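Local coordinates for protein beta-galactosidase (Bacillus circulans subsp. alkalophilus, PDB 3TTY) that hydrolyses beta-galactosides at their terminal non-reducing galactose, binding the sugar in a pocket of a TIM-barrel domain, at residues A[308-313]-A[359-364]; A[9-14]-A[342-347]; A[313-318]-A[353-358]; A[29-34]-A[366-371]. One frame throughout, in Å; residues are numbered along the deposited sequence.

Interaction 1 (A[308-313]-A[359-364]); sequences QTPGVQ and GAVIEH. With GLA (alpha-D-galactopyranose), chain H.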
# COMPACT_ATOMS: atom_id res chain seq x y z
N GLN A 308 25.19 -14.51 11.13
CA GLN A 308 24.28 -13.95 12.13
C GLN A 308 25.00 -12.64 12.45
O GLN A 308 26.21 -12.53 12.23
CB GLN A 308 24.20 -14.84 13.38
CG GLN A 308 25.51 -14.96 14.16
CD GLN A 308 25.40 -15.78 15.45
OE1 GLN A 308 24.31 -16.19 15.85
NE2 GLN A 308 26.53 -16.03 16.08
N THR A 309 24.29 -11.64 12.96
CA THR A 309 25.01 -10.43 13.34
C THR A 309 25.58 -10.57 14.75
O THR A 309 24.97 -11.22 15.61
CB THR A 309 24.13 -9.18 13.22
OG1 THR A 309 24.82 -8.07 13.81
CG2 THR A 309 22.81 -9.38 13.93
N PRO A 310 26.77 -10.01 15.00
CA PRO A 310 27.26 -9.95 16.38
C PRO A 310 26.51 -8.92 17.24
O PRO A 310 26.61 -8.96 18.47
CB PRO A 310 28.75 -9.57 16.22
CG PRO A 310 28.88 -9.03 14.85
CD PRO A 310 27.81 -9.67 14.01
N GLY A 311 25.77 -8.01 16.60
CA GLY A 311 24.98 -7.02 17.31
C GLY A 311 23.67 -6.67 16.62
O GLY A 311 22.70 -7.43 16.69
N VAL A 312 23.64 -5.52 15.94
CA VAL A 312 22.44 -5.10 15.21
C VAL A 312 22.44 -5.54 13.75
O VAL A 312 23.47 -5.94 13.21
CB VAL A 312 22.27 -3.57 15.26
CG1 VAL A 312 22.14 -3.10 16.71
CG2 VAL A 312 23.43 -2.88 14.57
N GLN A 313 21.28 -5.47 13.11
CA GLN A 313 21.18 -5.70 11.67
C GLN A 313 20.47 -4.50 11.04
O GLN A 313 19.36 -4.14 11.44
CB GLN A 313 20.42 -6.99 11.36
CG GLN A 313 20.28 -7.26 9.83
CD GLN A 313 19.28 -8.38 9.51
OE1 GLN A 313 19.36 -9.02 8.46
NE2 GLN A 313 18.35 -8.61 10.42
N GLY A 359 26.01 -4.53 12.25
CA GLY A 359 26.97 -4.88 13.29
C GLY A 359 28.14 -5.71 12.78
O GLY A 359 28.04 -6.41 11.76
N ALA A 360 29.26 -5.62 13.49
CA ALA A 360 30.44 -6.42 13.18
C ALA A 360 31.22 -6.65 14.46
O ALA A 360 30.98 -6.00 15.47
CB ALA A 360 31.30 -5.73 12.14
N VAL A 361 32.17 -7.58 14.42
CA VAL A 361 33.02 -7.83 15.57
C VAL A 361 33.89 -6.59 15.86
O VAL A 361 33.96 -6.14 17.00
CB VAL A 361 33.90 -9.05 15.35
CG1 VAL A 361 34.91 -9.18 16.48
CG2 VAL A 361 33.00 -10.29 15.25
N ILE A 362 34.51 -6.05 14.82
CA ILE A 362 35.24 -4.78 14.92
C ILE A 362 34.43 -3.67 14.25
O ILE A 362 34.05 -3.77 13.08
CB ILE A 362 36.60 -4.87 14.23
CG1 ILE A 362 37.43 -6.01 14.81
CG2 ILE A 362 37.33 -3.52 14.33
CD1 ILE A 362 38.64 -6.34 13.96
N GLU A 363 34.17 -2.59 14.99
CA GLU A 363 33.21 -1.61 14.51
C GLU A 363 33.85 -0.25 14.22
O GLU A 363 35.07 -0.19 14.02
CB GLU A 363 31.97 -1.59 15.42
CG GLU A 363 31.29 -2.97 15.36
CD GLU A 363 30.00 -3.09 16.15
OE1 GLU A 363 28.92 -3.25 15.53
OE2 GLU A 363 30.06 -3.10 17.41
N HIS A 364 33.06 0.81 14.10
CA HIS A 364 33.60 2.06 13.57
C HIS A 364 34.65 2.70 14.48
O HIS A 364 35.53 3.39 14.00
CB HIS A 364 32.48 3.05 13.20
CG HIS A 364 31.63 2.60 12.05
ND1 HIS A 364 30.27 2.81 12.01
CD2 HIS A 364 31.94 1.92 10.92
CE1 HIS A 364 29.78 2.29 10.89
NE2 HIS A 364 30.78 1.75 10.22
C1 GLA H . 22.75 -11.75 4.24
C2 GLA H . 23.95 -11.66 3.26
C3 GLA H . 25.15 -10.91 3.85
C4 GLA H . 24.64 -9.61 4.46
C5 GLA H . 23.51 -9.92 5.45
C6 GLA H . 23.06 -8.60 6.10
O1 GLA H . 22.93 -12.63 5.36
O2 GLA H . 24.37 -12.96 2.87
O3 GLA H . 26.14 -10.59 2.85
O4 GLA H . 24.12 -8.84 3.38
O5 GLA H . 22.40 -10.47 4.74
O6 GLA H . 22.31 -8.88 7.29
O HOH W 1 26.44 -4.11 16.57
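Gly359 lies against Thr309 and Val312 where two loops of the TIM barrel meet, the one after strand 303-307 and the one after strand 339-344. Thr309 OG1 and Gly311 N form an ST turn. Thr309 has OG1 anti to its backbone N (chi1 171°), which places the hydroxyl beside the carbonyl carbon. Thr309 OG1 accepts from Gly311 N at 2.9 Å and donates to Val312 O at 2.6 Å. Val312 O takes a second bond across the contact, from Gly359 N at 3.1 Å. The two donors reach this oxygen from opposite faces of its carbonyl plane, so it is gripped on both sides. Gly359 suits this place, since a CB here would run into Thr309 OG1. A valine in place of Thr309 would probably leave Gly311 N without its acceptor and Val312 O with one donor fewer, so the turn could shift.

Pro310 points toward the second loop. Pro310 CG presses on the backbone of Ala360, 3.5 Å from Ala360 CA, tighter than usual for two carbons, and Val361 CG2 adds a looser apolar touch. Beyond the turn, Gln313 enters the galactose pocket with an extended chain, and its OE1 accepts a weak bond from O6 of the sugar. On the other flank a water joins the loops. It donates to Glu363 OE1 at 2.8 Å and accepts from Val312 N at 3.2 Å.

Interaction 2 (A[9-14]-A[342-347]); sequences IWYGGD and VMFFQL. With GLA (alpha-D-galactopyranose), chain H.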
# COMPACT_ATOMS: atom_id res chain seq x y z
N ILE A 9 34.21 -26.11 16.63
CA ILE A 9 33.16 -25.25 16.12
C ILE A 9 33.83 -24.00 15.56
O ILE A 9 34.34 -23.18 16.31
CB ILE A 9 32.18 -24.88 17.24
CG1 ILE A 9 31.48 -26.15 17.74
CG2 ILE A 9 31.17 -23.85 16.75
CD1 ILE A 9 30.74 -25.98 19.03
N TRP A 10 33.87 -23.89 14.23
CA TRP A 10 34.50 -22.74 13.59
C TRP A 10 33.95 -21.41 14.14
O TRP A 10 32.78 -21.30 14.49
CB TRP A 10 34.30 -22.77 12.07
CG TRP A 10 34.71 -24.07 11.43
CD1 TRP A 10 35.24 -25.16 12.05
CD2 TRP A 10 34.63 -24.40 10.04
NE1 TRP A 10 35.48 -26.16 11.14
CE2 TRP A 10 35.12 -25.71 9.90
CE3 TRP A 10 34.19 -23.71 8.91
CZ2 TRP A 10 35.18 -26.35 8.66
CZ3 TRP A 10 34.24 -24.35 7.69
CH2 TRP A 10 34.74 -25.65 7.57
N TYR A 11 34.81 -20.40 14.19
CA TYR A 11 34.42 -19.11 14.73
C TYR A 11 35.05 -17.98 13.93
O TYR A 11 36.27 -17.86 13.86
CB TYR A 11 34.82 -19.02 16.20
CG TYR A 11 34.14 -17.90 16.94
CD1 TYR A 11 32.75 -17.82 16.98
CD2 TYR A 11 34.89 -16.92 17.59
CE1 TYR A 11 32.12 -16.80 17.65
CE2 TYR A 11 34.28 -15.90 18.26
CZ TYR A 11 32.89 -15.83 18.30
OH TYR A 11 32.29 -14.80 18.99
N GLY A 12 34.21 -17.14 13.33
CA GLY A 12 34.69 -16.12 12.41
C GLY A 12 33.54 -15.65 11.53
O GLY A 12 32.42 -15.51 12.02
N GLY A 13 33.80 -15.40 10.25
CA GLY A 13 32.73 -15.02 9.34
C GLY A 13 33.17 -14.18 8.16
O GLY A 13 34.36 -14.16 7.80
N ASP A 14 32.21 -13.49 7.55
CA ASP A 14 32.48 -12.65 6.39
C ASP A 14 33.54 -11.60 6.73
O ASP A 14 33.44 -10.91 7.74
CB ASP A 14 31.20 -11.98 5.89
CG ASP A 14 30.39 -12.88 4.94
OD1 ASP A 14 30.18 -14.07 5.25
OD2 ASP A 14 29.95 -12.38 3.88
N VAL A 342 29.92 -21.44 14.26
CA VAL A 342 29.23 -20.17 14.45
C VAL A 342 30.01 -19.02 13.82
O VAL A 342 31.11 -18.67 14.24
CB VAL A 342 28.79 -19.88 15.93
CG1 VAL A 342 28.92 -21.12 16.80
CG2 VAL A 342 29.53 -18.71 16.51
N MET A 343 29.42 -18.45 12.77
CA MET A 343 30.09 -17.44 11.98
C MET A 343 29.19 -16.23 11.78
O MET A 343 27.96 -16.33 11.83
CB MET A 343 30.55 -18.05 10.67
CG MET A 343 31.52 -19.20 10.90
SD MET A 343 31.75 -20.35 9.54
CE MET A 343 32.34 -19.30 8.21
N PHE A 344 29.82 -15.07 11.58
CA PHE A 344 29.13 -13.79 11.57
C PHE A 344 29.13 -13.15 10.19
O PHE A 344 30.04 -13.39 9.38
CB PHE A 344 29.86 -12.77 12.48
CG PHE A 344 29.87 -13.13 13.94
CD1 PHE A 344 28.71 -13.06 14.70
CD2 PHE A 344 31.07 -13.50 14.56
CE1 PHE A 344 28.72 -13.38 16.05
CE2 PHE A 344 31.09 -13.83 15.91
CZ PHE A 344 29.91 -13.77 16.66
N PHE A 345 28.13 -12.31 9.94
CA PHE A 345 28.37 -11.15 9.10
C PHE A 345 28.41 -9.94 10.04
O PHE A 345 27.49 -9.76 10.83
CB PHE A 345 27.27 -10.94 8.05
CG PHE A 345 27.57 -9.82 7.09
CD1 PHE A 345 28.24 -10.07 5.89
CD2 PHE A 345 27.22 -8.52 7.39
CE1 PHE A 345 28.54 -9.03 5.01
CE2 PHE A 345 27.52 -7.47 6.51
CZ PHE A 345 28.18 -7.73 5.32
N GLN A 346 29.48 -9.14 10.01
CA GLN A 346 30.75 -9.46 9.38
C GLN A 346 31.85 -9.14 10.40
O GLN A 346 31.55 -8.67 11.50
CB GLN A 346 30.96 -8.65 8.09
CG GLN A 346 30.79 -7.13 8.25
CD GLN A 346 31.12 -6.37 6.96
OE1 GLN A 346 32.06 -6.71 6.26
NE2 GLN A 346 30.32 -5.34 6.64
N LEU A 347 33.11 -9.39 10.05
CA LEU A 347 34.20 -9.22 11.01
C LEU A 347 34.59 -7.75 11.27
O LEU A 347 35.02 -7.40 12.37
CB LEU A 347 35.40 -10.08 10.62
CG LEU A 347 35.11 -11.58 10.57
CD1 LEU A 347 36.39 -12.39 10.51
CD2 LEU A 347 34.27 -11.98 11.78
C1 GLA H . 22.75 -11.75 4.24
C2 GLA H . 23.95 -11.66 3.26
C3 GLA H . 25.15 -10.91 3.85
C4 GLA H . 24.64 -9.61 4.46
C5 GLA H . 23.51 -9.92 5.45
C6 GLA H . 23.06 -8.60 6.10
O1 GLA H . 22.93 -12.63 5.36
O2 GLA H . 24.37 -12.96 2.87
O3 GLA H . 26.14 -10.59 2.85
O4 GLA H . 24.12 -8.84 3.38
O5 GLA H . 22.40 -10.47 4.74
O6 GLA H . 22.31 -8.88 7.29
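Tyr11 and Val342 cross obliquely where the first and last strands of the TIM barrel close it. Val342 CG2 sits at the edge of the Tyr11 ring, 3.4 Å from Tyr11 CD1. The same ring meets Phe344 obliquely, with the planes 70° apart, and Tyr11 OH lies in the plane of the Phe344 ring at its edge, 3.4 Å from Phe344 CE2. An alanine in place of Tyr11 would probably leave a gap beside Val342 and Phe344 and take from Cys376 O its bond to the hydroxyl.

These side chains are set by parallel backbone pairing. Val342 N bonds to Trp10 O, Phe344 N to Gly12 O at 2.7 Å, and Asp14 N to Phe344 O at 2.8 Å. Gly13 lets the strands come close, since a CB there would clash with Phe344 O. Phe345 follows Phe344, and a cis peptide joins it to Gln346. One face of the Phe345 ring lies under C4 of galactose, Gln346 CB backs the other, and Asp14 OD2 stands at its edge, 3.5 Å from Phe345 CD1.

Further out, helix 371-386 packs on Ile9, Tyr11 and Phe344. Met343 points to the other side, touching strands 39-42 and 303-307.

Interaction 3 (A[313-318]-A[353-358]); sequences QNWQPY and ACEKYH. With GLA (alpha-D-galactopyranose), chain H.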
# COMPACT_ATOMS: atom_id res chain seq x y z
N GLN A 313 21.28 -5.47 13.11
CA GLN A 313 21.18 -5.70 11.67
C GLN A 313 20.47 -4.50 11.04
O GLN A 313 19.36 -4.14 11.44
CB GLN A 313 20.42 -6.99 11.36
CG GLN A 313 20.28 -7.26 9.83
CD GLN A 313 19.28 -8.38 9.51
OE1 GLN A 313 19.36 -9.02 8.46
NE2 GLN A 313 18.35 -8.61 10.42
N ASN A 314 21.11 -3.89 10.06
CA ASN A 314 20.60 -2.67 9.46
C ASN A 314 19.26 -2.89 8.78
O ASN A 314 18.44 -1.98 8.74
CB ASN A 314 21.60 -2.15 8.46
CG ASN A 314 21.85 -3.13 7.34
OD1 ASN A 314 22.45 -4.19 7.56
ND2 ASN A 314 21.41 -2.79 6.14
N TRP A 315 19.05 -4.10 8.25
CA TRP A 315 17.84 -4.40 7.48
C TRP A 315 16.55 -4.45 8.30
O TRP A 315 15.47 -4.31 7.75
CB TRP A 315 18.01 -5.70 6.68
CG TRP A 315 19.16 -5.63 5.71
CD1 TRP A 315 20.42 -6.15 5.86
CD2 TRP A 315 19.16 -4.95 4.44
NE1 TRP A 315 21.20 -5.85 4.77
CE2 TRP A 315 20.45 -5.12 3.88
CE3 TRP A 315 18.20 -4.22 3.73
CZ2 TRP A 315 20.80 -4.59 2.63
CZ3 TRP A 315 18.55 -3.70 2.49
CH2 TRP A 315 19.83 -3.89 1.96
N GLN A 316 16.65 -4.63 9.61
CA GLN A 316 15.45 -4.68 10.43
C GLN A 316 14.84 -3.27 10.55
O GLN A 316 15.55 -2.28 10.62
CB GLN A 316 15.74 -5.30 11.80
CG GLN A 316 16.25 -6.73 11.71
CD GLN A 316 16.73 -7.31 13.04
OE1 GLN A 316 17.33 -8.39 13.08
NE2 GLN A 316 16.46 -6.60 14.13
N PRO A 317 13.51 -3.19 10.55
CA PRO A 317 12.81 -1.91 10.67
C PRO A 317 13.38 -1.11 11.84
O PRO A 317 13.62 0.09 11.73
CB PRO A 317 11.37 -2.32 10.99
CG PRO A 317 11.24 -3.74 10.49
CD PRO A 317 12.59 -4.36 10.57
N TYR A 318 13.59 -1.81 12.95
CA TYR A 318 14.17 -1.20 14.14
C TYR A 318 15.47 -1.92 14.50
O TYR A 318 15.43 -3.07 14.94
CB TYR A 318 13.16 -1.24 15.29
CG TYR A 318 11.84 -0.69 14.84
CD1 TYR A 318 11.61 0.68 14.82
CD2 TYR A 318 10.84 -1.53 14.36
CE1 TYR A 318 10.42 1.20 14.37
CE2 TYR A 318 9.62 -1.02 13.90
CZ TYR A 318 9.42 0.35 13.92
OH TYR A 318 8.22 0.90 13.48
N ALA A 353 28.16 2.68 2.02
CA ALA A 353 26.86 2.24 1.45
C ALA A 353 25.90 1.56 2.46
O ALA A 353 25.97 1.82 3.67
CB ALA A 353 27.08 1.31 0.22
N CYS A 354 25.02 0.66 1.99
CA CYS A 354 23.81 0.28 2.77
C CYS A 354 24.01 -0.55 4.05
O CYS A 354 23.11 -0.62 4.89
CB CYS A 354 22.71 -0.34 1.89
SG CYS A 354 22.97 -2.07 1.39
N GLU A 355 25.17 -1.17 4.20
CA GLU A 355 25.37 -2.00 5.39
C GLU A 355 26.28 -1.40 6.48
O GLU A 355 26.61 -2.05 7.46
CB GLU A 355 25.76 -3.44 4.98
CG GLU A 355 24.57 -4.16 4.30
CD GLU A 355 24.83 -5.63 3.95
OE1 GLU A 355 23.85 -6.40 3.85
OE2 GLU A 355 26.01 -6.01 3.74
N LYS A 356 26.64 -0.13 6.34
CA LYS A 356 27.54 0.48 7.32
C LYS A 356 27.00 0.47 8.76
O LYS A 356 27.78 0.62 9.70
CB LYS A 356 27.92 1.90 6.90
CG LYS A 356 26.72 2.84 6.73
CD LYS A 356 27.16 4.11 6.01
CE LYS A 356 26.01 5.09 5.86
NZ LYS A 356 25.21 4.82 4.64
N TYR A 357 25.68 0.30 8.92
CA TYR A 357 25.09 0.22 10.26
C TYR A 357 24.66 -1.20 10.56
O TYR A 357 23.86 -1.45 11.46
CB TYR A 357 23.94 1.25 10.46
CG TYR A 357 24.45 2.60 10.11
CD1 TYR A 357 25.70 3.01 10.54
CD2 TYR A 357 23.75 3.44 9.25
CE1 TYR A 357 26.23 4.22 10.17
CE2 TYR A 357 24.27 4.66 8.88
CZ TYR A 357 25.51 5.04 9.35
OH TYR A 357 26.06 6.25 8.97
N HIS A 358 25.20 -2.14 9.79
CA HIS A 358 25.20 -3.54 10.19
C HIS A 358 26.32 -3.77 11.21
O HIS A 358 27.44 -3.26 11.06
CB HIS A 358 25.37 -4.47 8.98
CG HIS A 358 24.95 -5.89 9.25
ND1 HIS A 358 25.68 -6.74 10.05
CD2 HIS A 358 23.87 -6.59 8.84
CE1 HIS A 358 25.06 -7.92 10.12
NE2 HIS A 358 23.96 -7.85 9.39
C1 GLA H . 22.75 -11.75 4.24
C2 GLA H . 23.95 -11.66 3.26
C3 GLA H . 25.15 -10.91 3.85
C4 GLA H . 24.64 -9.61 4.46
C5 GLA H . 23.51 -9.92 5.45
C6 GLA H . 23.06 -8.60 6.10
O1 GLA H . 22.93 -12.63 5.36
O2 GLA H . 24.37 -12.96 2.87
O3 GLA H . 26.14 -10.59 2.85
O4 GLA H . 24.12 -8.84 3.38
O5 GLA H . 22.40 -10.47 4.74
O6 GLA H . 22.31 -8.88 7.29
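Glu355 and Trp315 meet beside the galactose, and the acid can be followed outward. From CB its chain runs extended (chi2 -176°). Glu355 CG passes Trp315 NE1 at 3.8 Å and also nears Asn314 OD1. CD comes next to the sugar. OE1 is the busy tip. Glu355 OE1 accepts from Trp315 NE1 at 2.9 Å, through its anti lone pair and in the plane of the indole. It also takes a very short bond from O4 of galactose. The carboxylate and ring planes are 74° apart. The indole N-H is likely to hold OE1 in place. OE2 lies farther from O4 and touches the Phe345 ring.

Both segments are loops at the mouth of the TIM barrel, after strands 303-307 and 339-344, and four of their residues line the galactose pocket. Each has a type I beta turn, Gln313 to Gln316 and Glu355 to His358. O6 of the sugar lies between the two loops and accepts a weak bond from His358 NE2. Gln313 NE2 bonds back to Gln316 OE1.

Asn314 packs between His358 and the Trp315 ring. Asn314 OD1 lies in the plane of the His358 ring, at its edge, 3.1 Å from His358 CD2, and is buried with no hydrogen-bond partner. Asn314 ND2 sits above the Trp315 ring toward the rim and bonds to Ser415 of the second subunit. Cys354 SG meets the same indole obliquely, 3.5 Å from Trp315 CZ2.

Interaction 4 (A[29-34]-A[366-371]); sequences MRMFNL and GHEHTR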
# COMPACT_ATOMS: atom_id res chain seq x y z
N MET A 29 44.03 -8.94 12.27
CA MET A 29 44.68 -10.16 12.75
C MET A 29 44.84 -10.11 14.26
O MET A 29 44.56 -11.09 14.95
CB MET A 29 46.06 -10.37 12.10
CG MET A 29 46.07 -10.56 10.59
SD MET A 29 44.88 -11.79 9.99
CE MET A 29 43.59 -10.71 9.39
N ARG A 30 45.31 -8.97 14.76
CA ARG A 30 45.54 -8.81 16.19
C ARG A 30 44.24 -9.02 16.96
O ARG A 30 44.21 -9.78 17.92
CB ARG A 30 46.17 -7.43 16.51
CG ARG A 30 46.44 -7.22 18.00
CD ARG A 30 46.97 -5.81 18.34
NE ARG A 30 45.92 -4.80 18.18
CZ ARG A 30 44.96 -4.58 19.07
NH1 ARG A 30 44.90 -5.28 20.19
NH2 ARG A 30 44.04 -3.65 18.83
N MET A 31 43.18 -8.35 16.53
CA MET A 31 41.88 -8.49 17.20
C MET A 31 41.22 -9.87 17.00
O MET A 31 40.57 -10.38 17.92
CB MET A 31 40.94 -7.33 16.83
CG MET A 31 41.31 -6.00 17.54
SD MET A 31 40.35 -4.51 17.17
CE MET A 31 41.20 -3.89 15.73
N PHE A 32 41.41 -10.47 15.83
CA PHE A 32 40.87 -11.82 15.58
C PHE A 32 41.49 -12.81 16.56
O PHE A 32 40.81 -13.70 17.07
CB PHE A 32 41.09 -12.28 14.12
CG PHE A 32 40.31 -11.47 13.08
CD1 PHE A 32 39.34 -10.56 13.47
CD2 PHE A 32 40.57 -11.63 11.72
CE1 PHE A 32 38.64 -9.82 12.52
CE2 PHE A 32 39.87 -10.90 10.77
CZ PHE A 32 38.90 -9.99 11.17
N ASN A 33 42.79 -12.66 16.84
CA ASN A 33 43.44 -13.53 17.81
C ASN A 33 42.91 -13.31 19.23
O ASN A 33 42.67 -14.26 19.95
CB ASN A 33 44.96 -13.39 17.74
CG ASN A 33 45.54 -14.00 16.46
OD1 ASN A 33 45.18 -15.12 16.07
ND2 ASN A 33 46.43 -13.26 15.80
N LEU A 34 42.72 -12.04 19.61
CA LEU A 34 42.10 -11.72 20.89
C LEU A 34 40.73 -12.37 21.04
O LEU A 34 40.37 -12.81 22.13
CB LEU A 34 41.95 -10.21 21.05
CG LEU A 34 43.24 -9.41 21.22
CD1 LEU A 34 42.92 -7.95 21.49
CD2 LEU A 34 44.07 -10.01 22.34
N GLY A 366 36.92 1.08 15.85
CA GLY A 366 38.14 0.44 15.41
C GLY A 366 39.03 -0.18 16.47
O GLY A 366 40.22 -0.30 16.27
N HIS A 367 38.46 -0.58 17.61
CA HIS A 367 39.25 -1.24 18.65
C HIS A 367 38.39 -2.23 19.43
O HIS A 367 37.17 -2.27 19.26
CB HIS A 367 39.90 -0.21 19.59
CG HIS A 367 38.93 0.52 20.46
ND1 HIS A 367 38.87 1.89 20.53
CD2 HIS A 367 37.96 0.06 21.30
CE1 HIS A 367 37.92 2.25 21.37
NE2 HIS A 367 37.35 1.16 21.85
N GLU A 368 39.03 -3.00 20.29
CA GLU A 368 38.40 -4.15 20.94
C GLU A 368 37.69 -3.79 22.24
O GLU A 368 37.05 -4.64 22.86
CB GLU A 368 39.46 -5.22 21.24
CG GLU A 368 40.49 -4.79 22.29
CD GLU A 368 41.73 -4.14 21.69
OE1 GLU A 368 41.58 -3.31 20.76
OE2 GLU A 368 42.85 -4.47 22.16
N HIS A 369 37.83 -2.54 22.66
CA HIS A 369 37.31 -2.14 23.96
C HIS A 369 35.87 -1.70 23.83
O HIS A 369 35.53 -0.52 23.91
CB HIS A 369 38.20 -1.06 24.59
CG HIS A 369 39.64 -1.48 24.64
ND1 HIS A 369 40.10 -2.44 25.51
CD2 HIS A 369 40.71 -1.11 23.89
CE1 HIS A 369 41.40 -2.62 25.32
NE2 HIS A 369 41.79 -1.83 24.33
N THR A 370 35.02 -2.70 23.65
CA THR A 370 33.62 -2.46 23.35
C THR A 370 32.78 -3.62 23.88
O THR A 370 33.27 -4.75 24.00
CB THR A 370 33.42 -2.29 21.85
OG1 THR A 370 32.33 -1.40 21.61
CG2 THR A 370 33.16 -3.61 21.19
N ARG A 371 31.53 -3.34 24.21
CA ARG A 371 30.62 -4.35 24.70
C ARG A 371 30.50 -5.52 23.70
O ARG A 371 30.71 -6.68 24.04
CB ARG A 371 29.26 -3.70 24.94
CG ARG A 371 28.29 -4.49 25.77
CD ARG A 371 26.88 -4.05 25.42
NE ARG A 371 26.15 -5.25 25.08
CZ ARG A 371 25.32 -5.38 24.06
NH1 ARG A 371 25.04 -4.36 23.25
NH2 ARG A 371 24.75 -6.55 23.88
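Arg30 NH1 donates to Glu368 OE2 at 3.0 Å, and Arg30 NH2 donates to Glu368 OE1 at 3.1 Å. The arginine grips the acid end-on with two nitrogens, one to each oxygen. Both bonds are nearly straight, at 171°. The carboxylate carbon lies in the guanidinium plane, at its edge, but the carboxylate's own plane is turned 39° away. The Arg30 chain bends at chi3 (70°), which turns NE off the line of the extended chain before it. Arg30 NH2 has a second acid, Glu27, in the same helix. The guanidinium is therefore shared between two negative charges, which would be expected to steady it.

Leu34 CD1 packs against the acid, 3.5 Å from Glu368 OE2. The buried Met31 rests its SD on the loop backbone, with Met31 SD 3.7 Å from Glu368 N and 3.8 Å from His367 CA, and its CE reaches Gly366 O.

The contact is at the surface of the TIM barrel. It ties helix 22-35, which follows the first strand, to the loop leading into helix 371-386, which follows the last. Phe373 of helix 371-386 touches Met31, Leu34 and Glu368. Thr370 and Arg371, at the start of that helix, bond to acids of the second subunit.

All four contacts belong to the TIM-barrel part of the chain, and each uses the region after or on strand 339-344. Interaction 2 pairs that strand with strand 10-14 and closes the barrel. Interactions 1 and 3 join its long following loop to the loop after strand 303-307. They share Gln313, lie about 10 Å apart between centres, and 3 is nested within 1 along the chain. Interaction 4 encloses both and joins the end of that loop to helix 22-35. Its centre is about 22 Å from that of interaction 3. Interactions 1, 2 and 3 all touch galactose, so barrel closure and pocket walls are directly linked. Interactions 1, 3 and 4 also reach the second subunit.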